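ML032222a iGluR (Mnemiopsis leidyi, PDB 4YKI) probably forms a glycine-activated ion channel of the ionotropic glutamate receptor family, whose ligand-binding domain binds glycine. Local coordinates at residues M21-E26 with D32-M37; V38-V43 with E246-G251; V42-E47 with L233-E238; I56-R61 with I77-D82. One frame throughout, in Å; residues are numbered along the deposited sequence.

Interaction 1. Residues M21-E26 with D32-M37; sequences MFFATE and DCWSGM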
loop_
_atom_site.group_PDB
_atom_site.type_symbol
_atom_site.label_atom_id
_atom_site.label_comp_id
_atom_site.label_asym_id
_atom_site.label_seq_id
_atom_site.Cartn_x
_atom_site.Cartn_y
_atom_site.Cartn_z
ATOM N N MET B 21 -2.309 18.975 0.475
ATOM C CA MET B 21 -1.744 20.252 0.021
ATOM C C MET B 21 -2.753 21.359 0.259
ATOM O O MET B 21 -3.948 21.195 -0.005
ATOM C CB MET B 21 -1.372 20.243 -1.457
ATOM C CG MET B 21 -0.114 19.470 -1.787
ATOM S SD MET B 21 1.331 20.164 -0.963
ATOM C CE MET B 21 2.498 20.110 -2.304
ATOM N N PHE B 22 -2.217 22.476 0.752
ATOM C CA PHE B 22 -2.900 23.750 0.907
ATOM C C PHE B 22 -2.129 24.751 0.039
ATOM O O PHE B 22 -0.901 24.794 0.103
ATOM C CB PHE B 22 -2.837 24.229 2.365
ATOM C CG PHE B 22 -3.540 23.332 3.364
ATOM C CD1 PHE B 22 -2.964 22.144 3.793
ATOM C CD2 PHE B 22 -4.730 23.732 3.942
ATOM C CE1 PHE B 22 -3.604 21.344 4.720
ATOM C CE2 PHE B 22 -5.359 22.940 4.881
ATOM C CZ PHE B 22 -4.799 21.757 5.273
ATOM N N PHE B 23 -2.844 25.547 -0.754
ATOM C CA PHE B 23 -2.225 26.547 -1.633
ATOM C C PHE B 23 -2.762 27.928 -1.288
ATOM O O PHE B 23 -3.950 28.193 -1.428
ATOM C CB PHE B 23 -2.505 26.231 -3.116
ATOM C CG PHE B 23 -1.942 27.254 -4.072
ATOM C CD1 PHE B 23 -0.583 27.383 -4.235
ATOM C CD2 PHE B 23 -2.777 28.099 -4.792
ATOM C CE1 PHE B 23 -0.058 28.323 -5.090
ATOM C CE2 PHE B 23 -2.247 29.037 -5.666
ATOM C CZ PHE B 23 -0.886 29.155 -5.804
ATOM N N ALA B 24 -1.882 28.798 -0.818
ATOM C CA ALA B 24 -2.237 30.177 -0.537
ATOM C C ALA B 24 -2.222 30.970 -1.836
ATOM O O ALA B 24 -1.293 30.843 -2.632
ATOM C CB ALA B 24 -1.277 30.779 0.466
ATOM N N THR B 25 -3.250 31.785 -2.053
ATOM C CA THR B 25 -3.435 32.488 -3.320
ATOM C C THR B 25 -2.962 33.935 -3.258
ATOM O O THR B 25 -3.089 34.668 -4.236
ATOM C CB THR B 25 -4.899 32.453 -3.745
ATOM O OG1 THR B 25 -5.708 32.964 -2.686
ATOM C CG2 THR B 25 -5.330 31.015 -4.042
ATOM N N GLU B 26 -2.418 34.332 -2.113
ATOM C CA GLU B 26 -1.941 35.700 -1.896
ATOM C C GLU B 26 -0.975 35.677 -0.717
ATOM O O GLU B 26 -0.974 34.729 0.071
ATOM C CB GLU B 26 -3.116 36.660 -1.595
ATOM C CG GLU B 26 -3.854 36.340 -0.298
ATOM C CD GLU B 26 -5.105 37.181 -0.068
ATOM O OE1 GLU B 26 -4.993 38.420 0.001
ATOM O OE2 GLU B 26 -6.201 36.585 0.063
ATOM N N ASP B 32 6.704 28.822 -0.830
ATOM C CA ASP B 32 6.105 29.283 0.426
ATOM C C ASP B 32 4.599 29.309 0.400
ATOM O O ASP B 32 3.984 29.365 1.450
ATOM C CB ASP B 32 6.511 30.727 0.742
ATOM C CG ASP B 32 7.943 30.883 1.101
ATOM O OD1 ASP B 32 8.580 29.892 1.504
ATOM O OD2 ASP B 32 8.411 32.041 1.021
ATOM N N CYS B 33 4.019 29.302 -0.791
ATOM C CA CYS B 33 2.569 29.270 -0.930
ATOM C C CYS B 33 1.957 27.923 -0.577
ATOM O O CYS B 33 0.746 27.817 -0.409
ATOM C CB CYS B 33 2.149 29.652 -2.341
ATOM S SG CYS B 33 2.573 31.334 -2.823
ATOM N N TRP B 34 2.797 26.899 -0.458
ATOM C CA TRP B 34 2.350 25.520 -0.299
ATOM C C TRP B 34 2.622 25.016 1.115
ATOM O O TRP B 34 3.653 25.332 1.700
ATOM C CB TRP B 34 3.054 24.622 -1.308
ATOM C CG TRP B 34 2.693 24.920 -2.732
ATOM C CD1 TRP B 34 3.271 25.855 -3.554
ATOM C CD2 TRP B 34 1.673 24.289 -3.511
ATOM N NE1 TRP B 34 2.673 25.841 -4.780
ATOM C CE2 TRP B 34 1.697 24.881 -4.788
ATOM C CE3 TRP B 34 0.753 23.268 -3.256
ATOM C CZ2 TRP B 34 0.840 24.478 -5.813
ATOM C CZ3 TRP B 34 -0.104 22.875 -4.277
ATOM C CH2 TRP B 34 -0.058 23.487 -5.538
ATOM N N SER B 35 1.694 24.225 1.647
ATOM C CA SER B 35 1.856 23.574 2.932
ATOM C C SER B 35 1.018 22.296 2.921
ATOM O O SER B 35 0.174 22.098 2.055
ATOM C CB SER B 35 1.442 24.490 4.082
ATOM O OG SER B 35 0.087 24.882 3.954
ATOM N N GLY B 36 1.241 21.431 3.903
ATOM C CA GLY B 36 0.450 20.231 4.069
ATOM C C GLY B 36 1.297 18.980 4.185
ATOM O O GLY B 36 2.527 19.047 4.184
ATOM N N MET B 37 0.633 17.835 4.320
ATOM C CA MET B 37 1.321 16.559 4.463
ATOM C C MET B 37 2.276 16.286 3.312
ATOM O O MET B 37 3.430 15.891 3.531
ATOM C CB MET B 37 0.294 15.437 4.577
ATOM C CG MET B 37 0.915 14.055 4.568
ATOM S SD MET B 37 -0.313 12.792 4.864
ATOM C CE MET B 37 0.678 11.303 4.896
#
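Phe22 and Ser35 form an antiparallel hydrogen-bonded pair: Phe22 N gives its hydrogen to Ser35 O at 2.7 Å, and Ser35 N returns one to Phe22 O at 3.1 Å. One pair further on, Phe23 and Trp34 face each other without such bonds, and the ladder resumes where Ala24 N meets Cys33 O at 2.8 Å in a nearly straight bond (175°). Gly36, with backbone angles that call for glycine, ends the run just before a helix.

The aromatic contact lies on the side carrying Phe23 and Trp34. With CG anti to the backbone N (chi1 178°), the Phe23 ring reaches out over one indole face, and its CD1 stands 3.4 Å from Trp34 CE2. The two rings are neither stacked nor edge-to-face, their planes lying 49° apart. Phe23 CB adds a CH-pi contact, 4.3 Å from the centroid of the six-membered ring of Trp34 and almost on its normal.

Sulfur and apolar groups fill in around the rings. Met21 crosses Trp34 at about a right angle in a Met-aromatic contact, CE lying 3.7 Å from Trp34 CE3. Cys33 CB comes to 3.8 Å from Phe23 CE1. With an alanine at Trp34, Phe23 would probably lose the surface it lies on and be freer to turn, while Met21 CE would face a gap.

On the other side of the ladder, Ser35 OG sits beside Phe22 CB. Together these features define a two-stranded beta hairpin with the Cys28-Cys33 disulfide at its loop end, leading into helix 37-49.

Interaction 2. Residues V38-V43 with E246-G251; sequences VNDMVV and EKWSSG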
loop_
_atom_site.group_PDB
_atom_site.type_symbol
_atom_site.label_atom_id
_atom_site.label_comp_id
_atom_site.label_asym_id
_atom_site.label_seq_id
_atom_site.Cartn_x
_atom_site.Cartn_y
_atom_site.Cartn_z
ATOM N N VAL B 38 1.809 16.457 2.082
ATOM C CA VAL B 38 2.671 16.185 0.940
ATOM C C VAL B 38 3.830 17.185 0.877
ATOM O O VAL B 38 4.964 16.823 0.583
ATOM C CB VAL B 38 1.867 16.136 -0.386
ATOM C CG1 VAL B 38 2.768 16.155 -1.601
ATOM C CG2 VAL B 38 1.011 14.862 -0.394
ATOM N N ASN B 39 3.560 18.461 1.152
ATOM C CA ASN B 39 4.631 19.432 1.190
ATOM C C ASN B 39 5.719 19.036 2.187
ATOM O O ASN B 39 6.901 19.157 1.903
ATOM C CB ASN B 39 4.112 20.829 1.508
ATOM C CG ASN B 39 5.210 21.861 1.428
ATOM O OD1 ASN B 39 5.778 22.096 0.369
ATOM N ND2 ASN B 39 5.520 22.482 2.550
ATOM N N ASP B 40 5.315 18.584 3.369
ATOM C CA ASP B 40 6.288 18.154 4.377
ATOM C C ASP B 40 7.120 16.973 3.866
ATOM O O ASP B 40 8.305 16.906 4.129
ATOM C CB ASP B 40 5.594 17.771 5.697
ATOM C CG ASP B 40 5.116 18.958 6.505
ATOM O OD1 ASP B 40 5.477 20.107 6.190
ATOM O OD2 ASP B 40 4.413 18.701 7.500
ATOM N N MET B 41 6.501 16.049 3.133
ATOM C CA MET B 41 7.229 14.951 2.504
ATOM C C MET B 41 8.250 15.467 1.486
ATOM O O MET B 41 9.392 15.021 1.474
ATOM C CB MET B 41 6.246 14.001 1.821
ATOM C CG MET B 41 5.337 13.272 2.792
ATOM S SD MET B 41 3.935 12.449 2.052
ATOM C CE MET B 41 4.723 11.158 1.070
ATOM N N VAL B 42 7.829 16.401 0.640
ATOM C CA VAL B 42 8.703 16.957 -0.403
ATOM C C VAL B 42 9.882 17.699 0.213
ATOM O O VAL B 42 11.011 17.566 -0.242
ATOM C CB VAL B 42 7.914 17.883 -1.351
ATOM C CG1 VAL B 42 8.846 18.682 -2.252
ATOM C CG2 VAL B 42 6.937 17.088 -2.192
ATOM N N VAL B 43 9.619 18.485 1.248
ATOM C CA VAL B 43 10.680 19.224 1.916
ATOM C C VAL B 43 11.752 18.260 2.429
ATOM O O VAL B 43 12.946 18.475 2.240
ATOM C CB VAL B 43 10.135 20.091 3.073
ATOM C CG1 VAL B 43 11.252 20.604 3.963
ATOM C CG2 VAL B 43 9.340 21.275 2.526
ATOM N N GLU B 246 -1.258 12.353 11.343
ATOM C CA GLU B 246 -1.729 12.855 12.632
ATOM C C GLU B 246 -1.621 14.384 12.720
ATOM O O GLU B 246 -2.524 15.051 13.228
ATOM C CB GLU B 246 -0.951 12.186 13.769
ATOM C CG GLU B 246 -1.249 12.728 15.161
ATOM C CD GLU B 246 -2.615 12.321 15.685
ATOM O OE1 GLU B 246 -3.300 11.510 15.023
ATOM O OE2 GLU B 246 -2.998 12.810 16.774
ATOM N N LYS B 247 -0.507 14.935 12.246
ATOM C CA LYS B 247 -0.304 16.379 12.259
ATOM C C LYS B 247 -1.359 17.121 11.456
ATOM O O LYS B 247 -1.891 18.133 11.911
ATOM C CB LYS B 247 1.064 16.708 11.662
ATOM C CG LYS B 247 1.331 18.202 11.472
ATOM C CD LYS B 247 2.725 18.440 10.931
ATOM C CE LYS B 247 2.931 19.904 10.564
ATOM N NZ LYS B 247 4.282 20.119 9.948
ATOM N N TRP B 248 -1.659 16.621 10.263
ATOM C CA TRP B 248 -2.433 17.383 9.286
ATOM C C TRP B 248 -3.917 17.042 9.206
ATOM O O TRP B 248 -4.724 17.896 8.829
ATOM C CB TRP B 248 -1.824 17.219 7.887
ATOM C CG TRP B 248 -0.555 17.946 7.740
ATOM C CD1 TRP B 248 0.704 17.426 7.740
ATOM C CD2 TRP B 248 -0.410 19.355 7.573
ATOM N NE1 TRP B 248 1.630 18.437 7.593
ATOM C CE2 TRP B 248 0.965 19.629 7.484
ATOM C CE3 TRP B 248 -1.318 20.418 7.499
ATOM C CZ2 TRP B 248 1.453 20.928 7.323
ATOM C CZ3 TRP B 248 -0.840 21.690 7.338
ATOM C CH2 TRP B 248 0.532 21.946 7.260
ATOM N N SER B 249 -4.302 15.804 9.497
ATOM C CA SER B 249 -5.710 15.462 9.341
ATOM C C SER B 249 -6.498 16.013 10.522
ATOM O O SER B 249 -5.969 16.180 11.627
ATOM C CB SER B 249 -5.910 13.965 9.162
ATOM O OG SER B 249 -5.528 13.274 10.323
ATOM N N SER B 250 -7.775 16.284 10.286
ATOM C CA SER B 250 -8.633 16.907 11.285
ATOM C C SER B 250 -9.001 15.904 12.369
ATOM O O SER B 250 -9.148 14.707 12.104
ATOM C CB SER B 250 -9.892 17.474 10.619
ATOM O OG SER B 250 -10.581 16.486 9.871
ATOM N N GLY B 251 -9.133 16.404 13.595
ATOM C CA GLY B 251 -9.444 15.575 14.742
ATOM C C GLY B 251 -10.695 16.102 15.402
ATOM O O GLY B 251 -11.309 17.055 14.914
HETATM O O HOH W 1 5.903 21.663 8.467
#
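Asp40, within a helix, and Trp248, the last helical residue before Ser249 breaks away, hold their backbones well apart, with Asp40 CA 10.0 Å from Trp248 CA, and the distance is bridged by side chains. The link converges on one oxygen, Asp40 OD2, which accepts from two donors.

Trp248 NE1 donates to Asp40 OD2 at 2.8 Å, with 161° at the hydrogen. The oxygen lies in the indole plane, at the ring edge where the N-H points, but the donor stands 52° out of the carboxylate plane, so the bond is well directed from the indole and steep at the acid. Lys247 NZ, also 2.8 Å from Asp40 OD2, forms a salt bridge on the syn side and reaches the oxygen from the opposite face of the carboxylate.

The lysine arrives by a long route. Its CG is anti to the backbone N (chi1 173°) and the chain continues extended, which carries NZ out to the acid from the opposite direction and lays Lys247 CE over one face of the Trp248 ring. A water adds a second link between the same two groups: it donates to Asp40 OD1 at 2.8 Å and accepts from Lys247 NZ at 2.7 Å. Both carboxylate oxygens are thus engaged, and the nearby ammonium would be expected to favour the ionised acid.

This is a polar surface link between helices 37-49 and 240-248. Deeper between them, Met41 meets Ile241 and Leu244, and Asp40 also touches Leu244. Val42 and Val43 pack on strand 52-56, while Val38 and Met41 reach Phe216 of strand 202-218.

Interaction 3. Residues V42-E47 with L233-E238; sequences VVKLSE and LKFREE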
loop_
_atom_site.group_PDB
_atom_site.type_symbol
_atom_site.label_atom_id
_atom_site.label_comp_id
_atom_site.label_asym_id
_atom_site.label_seq_id
_atom_site.Cartn_x
_atom_site.Cartn_y
_atom_site.Cartn_z
ATOM N N VAL B 42 7.829 16.401 0.640
ATOM C CA VAL B 42 8.703 16.957 -0.403
ATOM C C VAL B 42 9.882 17.699 0.213
ATOM O O VAL B 42 11.011 17.566 -0.242
ATOM C CB VAL B 42 7.914 17.883 -1.351
ATOM C CG1 VAL B 42 8.846 18.682 -2.252
ATOM C CG2 VAL B 42 6.937 17.088 -2.192
ATOM N N VAL B 43 9.619 18.485 1.248
ATOM C CA VAL B 43 10.680 19.224 1.916
ATOM C C VAL B 43 11.752 18.260 2.429
ATOM O O VAL B 43 12.946 18.475 2.240
ATOM C CB VAL B 43 10.135 20.091 3.073
ATOM C CG1 VAL B 43 11.252 20.604 3.963
ATOM C CG2 VAL B 43 9.340 21.275 2.526
ATOM N N LYS B 44 11.331 17.200 3.104
ATOM C CA LYS B 44 12.281 16.221 3.619
ATOM C C LYS B 44 13.046 15.496 2.501
ATOM O O LYS B 44 14.243 15.294 2.606
ATOM C CB LYS B 44 11.555 15.217 4.516
ATOM C CG LYS B 44 12.449 14.348 5.377
ATOM C CD LYS B 44 13.300 15.144 6.374
ATOM C CE LYS B 44 12.446 15.908 7.396
ATOM N NZ LYS B 44 13.233 16.521 8.527
ATOM N N LEU B 45 12.352 15.116 1.431
ATOM C CA LEU B 45 12.993 14.512 0.268
ATOM C C LEU B 45 14.049 15.448 -0.295
ATOM O O LEU B 45 15.143 15.008 -0.639
ATOM C CB LEU B 45 11.973 14.172 -0.821
ATOM C CG LEU B 45 11.077 12.968 -0.553
ATOM C CD1 LEU B 45 9.955 12.921 -1.583
ATOM C CD2 LEU B 45 11.848 11.660 -0.532
ATOM N N SER B 46 13.731 16.739 -0.389
ATOM C CA SER B 46 14.671 17.697 -0.976
ATOM C C SER B 46 15.909 17.866 -0.110
ATOM O O SER B 46 17.017 18.005 -0.624
ATOM C CB SER B 46 13.997 19.056 -1.224
ATOM O OG SER B 46 13.848 19.812 -0.029
ATOM N N GLU B 47 15.721 17.840 1.204
ATOM C CA GLU B 47 16.853 17.955 2.113
ATOM C C GLU B 47 17.742 16.727 2.068
ATOM O O GLU B 47 18.964 16.846 2.097
ATOM C CB GLU B 47 16.349 18.183 3.523
ATOM C CG GLU B 47 15.768 19.551 3.663
ATOM C CD GLU B 47 15.081 19.775 4.976
ATOM O OE1 GLU B 47 14.950 18.815 5.772
ATOM O OE2 GLU B 47 14.659 20.930 5.196
ATOM N N LEU B 233 9.745 4.534 1.138
ATOM C CA LEU B 233 9.696 3.341 1.994
ATOM C C LEU B 233 10.291 3.635 3.377
ATOM O O LEU B 233 9.724 3.271 4.397
ATOM C CB LEU B 233 10.388 2.181 1.306
ATOM C CG LEU B 233 10.485 0.869 2.093
ATOM C CD1 LEU B 233 9.192 0.420 2.737
ATOM C CD2 LEU B 233 11.039 -0.200 1.164
ATOM N N LYS B 234 11.419 4.330 3.413
ATOM C CA LYS B 234 12.027 4.687 4.688
ATOM C C LYS B 234 11.099 5.584 5.517
ATOM O O LYS B 234 10.920 5.361 6.702
ATOM C CB LYS B 234 13.387 5.355 4.471
ATOM C CG LYS B 234 14.269 5.419 5.716
ATOM C CD LYS B 234 14.626 4.023 6.221
ATOM C CE LYS B 234 15.736 4.020 7.262
ATOM N NZ LYS B 234 15.842 2.712 7.957
ATOM N N PHE B 235 10.495 6.595 4.897
ATOM C CA PHE B 235 9.541 7.446 5.613
ATOM C C PHE B 235 8.458 6.577 6.265
ATOM O O PHE B 235 8.094 6.787 7.412
ATOM C CB PHE B 235 8.807 8.405 4.648
ATOM C CG PHE B 235 9.613 9.577 4.129
ATOM C CD1 PHE B 235 10.888 9.861 4.552
ATOM C CD2 PHE B 235 9.014 10.424 3.229
ATOM C CE1 PHE B 235 11.567 10.953 4.055
ATOM C CE2 PHE B 235 9.679 11.507 2.724
ATOM C CZ PHE B 235 10.954 11.789 3.135
ATOM N N ARG B 236 7.955 5.587 5.541
ATOM C CA ARG B 236 6.906 4.742 6.086
ATOM C C ARG B 236 7.426 3.915 7.267
ATOM O O ARG B 236 6.802 3.857 8.328
ATOM C CB ARG B 236 6.348 3.838 4.997
ATOM C CG ARG B 236 5.113 3.101 5.369
ATOM C CD ARG B 236 4.488 2.473 4.141
ATOM N NE ARG B 236 3.374 1.621 4.489
ATOM C CZ ARG B 236 2.530 1.080 3.615
ATOM N NH1 ARG B 236 2.662 1.297 2.313
ATOM N NH2 ARG B 236 1.575 0.289 4.046
ATOM N N GLU B 237 8.582 3.292 7.072
ATOM C CA GLU B 237 9.198 2.437 8.079
ATOM C C GLU B 237 9.575 3.201 9.342
ATOM O O GLU B 237 9.501 2.663 10.442
ATOM C CB GLU B 237 10.434 1.774 7.460
ATOM C CG GLU B 237 11.185 0.838 8.397
ATOM C CD GLU B 237 12.220 0.009 7.688
ATOM O OE1 GLU B 237 11.878 -0.719 6.750
ATOM O OE2 GLU B 237 13.394 0.077 8.079
ATOM N N GLU B 238 9.986 4.449 9.195
ATOM C CA GLU B 238 10.358 5.261 10.345
ATOM C C GLU B 238 9.173 5.865 11.071
ATOM O O GLU B 238 9.350 6.441 12.137
ATOM C CB GLU B 238 11.356 6.350 9.935
ATOM C CG GLU B 238 12.700 5.773 9.522
ATOM C CD GLU B 238 13.673 6.797 9.010
ATOM O OE1 GLU B 238 13.232 7.821 8.476
ATOM O OE2 GLU B 238 14.891 6.556 9.131
#
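Phe235 packs against Lys44 and Leu45 where two helices, 225-238 and 37-49, meet in a ligand-binding domain of the periplasmic-binding-protein-like fold. Their backbones stay apart, Lys44 CA lying 9.4 Å from Phe235 CA, and the phenyl ring spans the interval.

The tight part is the far end of that ring. Phe235 CZ lies 3.7 Å from Lys44 CG and 3.8 Å from Leu45 CD2, so the aliphatic base of one side chain and a methyl branch of the other touch it together, both obliquely. With CG beside the backbone N and anti to the carbonyl carbon (chi1 -74°), the ring points at helix 37-49. Phe240 also meets the ring edge-to-face. An alanine in place of Phe235 is likely to open a gap between the helices and leave Leu45 CD2 without this aromatic partner.

The loose side is polar. Lys44 bends away beyond CG, and its NZ lies a long 4.0 Å from Glu47 OE1, an ion pair that is doubtful because the lysine has two conformers. On a different face of helix 225-238, Arg236 and Glu237 hydrogen-bond to the second subunit.

At the ring edge, in its plane, Leu45 N approaches Phe235 CZ to 4.0 Å.

Interaction 4. Residues I56-R61 with I77-D82; sequences IQPDDR and IRDLLD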
loop_
_atom_site.group_PDB
_atom_site.type_symbol
_atom_site.label_atom_id
_atom_site.label_comp_id
_atom_site.label_asym_id
_atom_site.label_seq_id
_atom_site.Cartn_x
_atom_site.Cartn_y
_atom_site.Cartn_z
ATOM N N ILE B 56 4.092 23.133 -9.966
ATOM C CA ILE B 56 3.407 23.579 -11.182
ATOM C C ILE B 56 2.018 22.947 -11.201
ATOM O O ILE B 56 1.863 21.718 -11.170
ATOM C CB ILE B 56 4.174 23.178 -12.460
ATOM C CG1 ILE B 56 5.571 23.828 -12.433
ATOM C CG2 ILE B 56 3.374 23.541 -13.753
ATOM C CD1 ILE B 56 6.402 23.666 -13.675
ATOM N N GLN B 57 1.004 23.806 -11.230
ATOM C CA GLN B 57 -0.369 23.345 -11.315
ATOM C C GLN B 57 -0.836 23.287 -12.754
ATOM O O GLN B 57 -0.507 24.146 -13.546
ATOM C CB GLN B 57 -1.281 24.286 -10.540
ATOM C CG GLN B 57 -0.871 24.524 -9.116
ATOM C CD GLN B 57 -1.969 25.180 -8.333
ATOM O OE1 GLN B 57 -3.054 24.616 -8.167
ATOM N NE2 GLN B 57 -1.707 26.391 -7.845
ATOM N N PRO B 58 -1.649 22.289 -13.107
ATOM C CA PRO B 58 -2.208 22.278 -14.460
ATOM C C PRO B 58 -3.223 23.394 -14.623
ATOM O O PRO B 58 -3.999 23.660 -13.706
ATOM C CB PRO B 58 -2.894 20.917 -14.553
ATOM C CG PRO B 58 -3.303 20.639 -13.153
ATOM C CD PRO B 58 -2.185 21.194 -12.287
ATOM N N ASP B 59 -3.216 24.041 -15.777
ATOM C CA ASP B 59 -4.169 25.099 -16.035
ATOM C C ASP B 59 -5.625 24.625 -15.893
ATOM O O ASP B 59 -6.501 25.383 -15.473
ATOM C CB ASP B 59 -3.930 25.659 -17.445
ATOM C CG ASP B 59 -2.548 26.272 -17.610
ATOM O OD1 ASP B 59 -2.049 26.860 -16.633
ATOM O OD2 ASP B 59 -1.975 26.203 -18.728
ATOM N N ASP B 60 -5.891 23.369 -16.231
ATOM C CA ASP B 60 -7.251 22.851 -16.168
ATOM C C ASP B 60 -7.679 22.480 -14.738
ATOM O O ASP B 60 -8.837 22.179 -14.529
ATOM C CB ASP B 60 -7.464 21.686 -17.163
ATOM C CG ASP B 60 -6.617 20.439 -16.881
ATOM O OD1 ASP B 60 -6.084 20.276 -15.755
ATOM O OD2 ASP B 60 -6.540 19.606 -17.819
ATOM N N ARG B 61 -6.741 22.516 -13.782
ATOM C CA ARG B 61 -6.953 22.193 -12.365
ATOM C C ARG B 61 -7.568 20.794 -12.131
ATOM O O ARG B 61 -8.229 20.545 -11.136
ATOM C CB ARG B 61 -7.679 23.335 -11.643
ATOM C CG ARG B 61 -6.897 24.700 -11.597
ATOM C CD ARG B 61 -5.573 24.616 -10.766
ATOM N NE ARG B 61 -5.020 25.931 -10.411
ATOM C CZ ARG B 61 -4.239 26.668 -11.197
ATOM N NH1 ARG B 61 -3.895 26.232 -12.398
ATOM N NH2 ARG B 61 -3.777 27.840 -10.774
ATOM N N ILE B 77 -1.607 14.528 -14.890
ATOM C CA ILE B 77 -1.073 13.428 -15.686
ATOM C C ILE B 77 -0.540 13.967 -17.019
ATOM O O ILE B 77 0.576 13.653 -17.432
ATOM C CB ILE B 77 -2.130 12.336 -15.951
ATOM C CG1 ILE B 77 -2.709 11.748 -14.651
ATOM C CG2 ILE B 77 -1.521 11.229 -16.810
ATOM C CD1 ILE B 77 -1.748 10.992 -13.781
ATOM N N ARG B 78 -1.342 14.788 -17.697
ATOM C CA ARG B 78 -0.937 15.343 -18.985
ATOM C C ARG B 78 0.313 16.206 -18.865
ATOM O O ARG B 78 1.204 16.136 -19.708
ATOM C CB ARG B 78 -2.089 16.135 -19.623
ATOM C CG ARG B 78 -1.770 16.792 -20.954
ATOM C CD ARG B 78 -1.372 15.814 -22.051
ATOM N NE ARG B 78 -1.205 16.511 -23.331
ATOM C CZ ARG B 78 -2.195 16.812 -24.169
ATOM N NH1 ARG B 78 -3.450 16.458 -23.926
ATOM N NH2 ARG B 78 -1.911 17.472 -25.275
ATOM N N ASP B 79 0.388 17.016 -17.808
ATOM C CA ASP B 79 1.568 17.857 -17.630
ATOM C C ASP B 79 2.823 17.005 -17.469
ATOM O O ASP B 79 3.890 17.363 -17.951
ATOM C CB ASP B 79 1.410 18.765 -16.408
ATOM C CG ASP B 79 0.609 20.032 -16.670
ATOM O OD1 ASP B 79 0.106 20.248 -17.789
ATOM O OD2 ASP B 79 0.476 20.795 -15.681
ATOM N N LEU B 80 2.706 15.889 -16.742
ATOM C CA LEU B 80 3.842 14.977 -16.580
ATOM C C LEU B 80 4.249 14.366 -17.935
ATOM O O LEU B 80 5.416 14.369 -18.286
ATOM C CB LEU B 80 3.467 13.888 -15.566
ATOM C CG LEU B 80 4.585 12.948 -15.137
ATOM C CD1 LEU B 80 5.631 13.692 -14.342
ATOM C CD2 LEU B 80 4.037 11.828 -14.297
ATOM N N LEU B 81 3.276 13.873 -18.695
ATOM C CA LEU B 81 3.541 13.292 -20.015
ATOM C C LEU B 81 4.186 14.286 -20.961
ATOM O O LEU B 81 5.000 13.905 -21.788
ATOM C CB LEU B 81 2.255 12.760 -20.633
ATOM C CG LEU B 81 1.674 11.538 -19.912
ATOM C CD1 LEU B 81 0.301 11.210 -20.455
ATOM C CD2 LEU B 81 2.582 10.309 -20.036
ATOM N N ASP B 82 3.823 15.565 -20.817
ATOM C CA ASP B 82 4.344 16.613 -21.687
ATOM C C ASP B 82 5.649 17.218 -21.187
ATOM O O ASP B 82 6.124 18.191 -21.759
ATOM C CB ASP B 82 3.316 17.737 -21.817
ATOM C CG ASP B 82 2.116 17.364 -22.671
ATOM O OD1 ASP B 82 2.147 16.321 -23.360
ATOM O OD2 ASP B 82 1.139 18.127 -22.625
HETATM O O HOH W 2 0.961 19.796 -13.143
HETATM O O HOH W 3 0.805 23.605 -16.201
HETATM O O HOH W 4 -1.029 22.887 -17.788
#
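Pro58 CA comes to 3.3 Å from Asp79 OD2, obliquely to the flat carboxylate, with Pro58 CB at 3.6 Å from the same oxygen. The guanidinium of Arg61 has Gln57 CB over one face, and Pro58 O at its edge, near its plane. Arg61 NH1 donates to that oxygen at 2.9 Å, but from well above the carbonyl plane (51°). The backbone N of Arg61 reaches Pro58 O from the opposite face, closing the type I turn from Pro58 to Arg61.

Segments 56-61 and 77-82 belong to a beta-alpha-beta crossover. Strand 52-56 runs out into this loop, helix 75-81 follows, and strand 87-89 returns parallel to the first with strand 9-13 between them. Pro58 also touches Val15, in the loop that follows that central strand.

Polar linkage across the contact goes through three waters. Two of them donate to Asp79 OD2, one bridging to Ile56 O and the other to Gln57 O. The third donates to Asp79 OD1 at 2.9 Å and accepts from Asp59 N at 3.2 Å. Asp79 has CG beside the backbone N (chi1 -82°), which turns the acid toward the loop. The three water donors would probably favour its ionised form, which the like charge of the exposed Asp59, its OD2 6.4 Å from Asp79 OD1, may oppose weakly.

Interactions 2 and 3 share helix 37-49, and interaction 1 leads into it through strand 34-35. Gly36 C of interaction 1 packs 3.4 Å from Trp248 CE2 of interaction 2; further along, Met41 O meets Phe235 CE2 of interaction 3 at 3.7 Å. Interaction 4 joins the group through interaction 1, where Phe23 CE2 lies 3.5 Å from Gln57 NE2, but its nearest atoms are about 10 Å from those of interactions 2 and 3. Interactions 1 and 4 stand back from the pocket: the side chains of Met21 and Pro58 are each about 11 Å from the bound glycine. The side chain of Phe235 is about 14 Å from the magnesium ion.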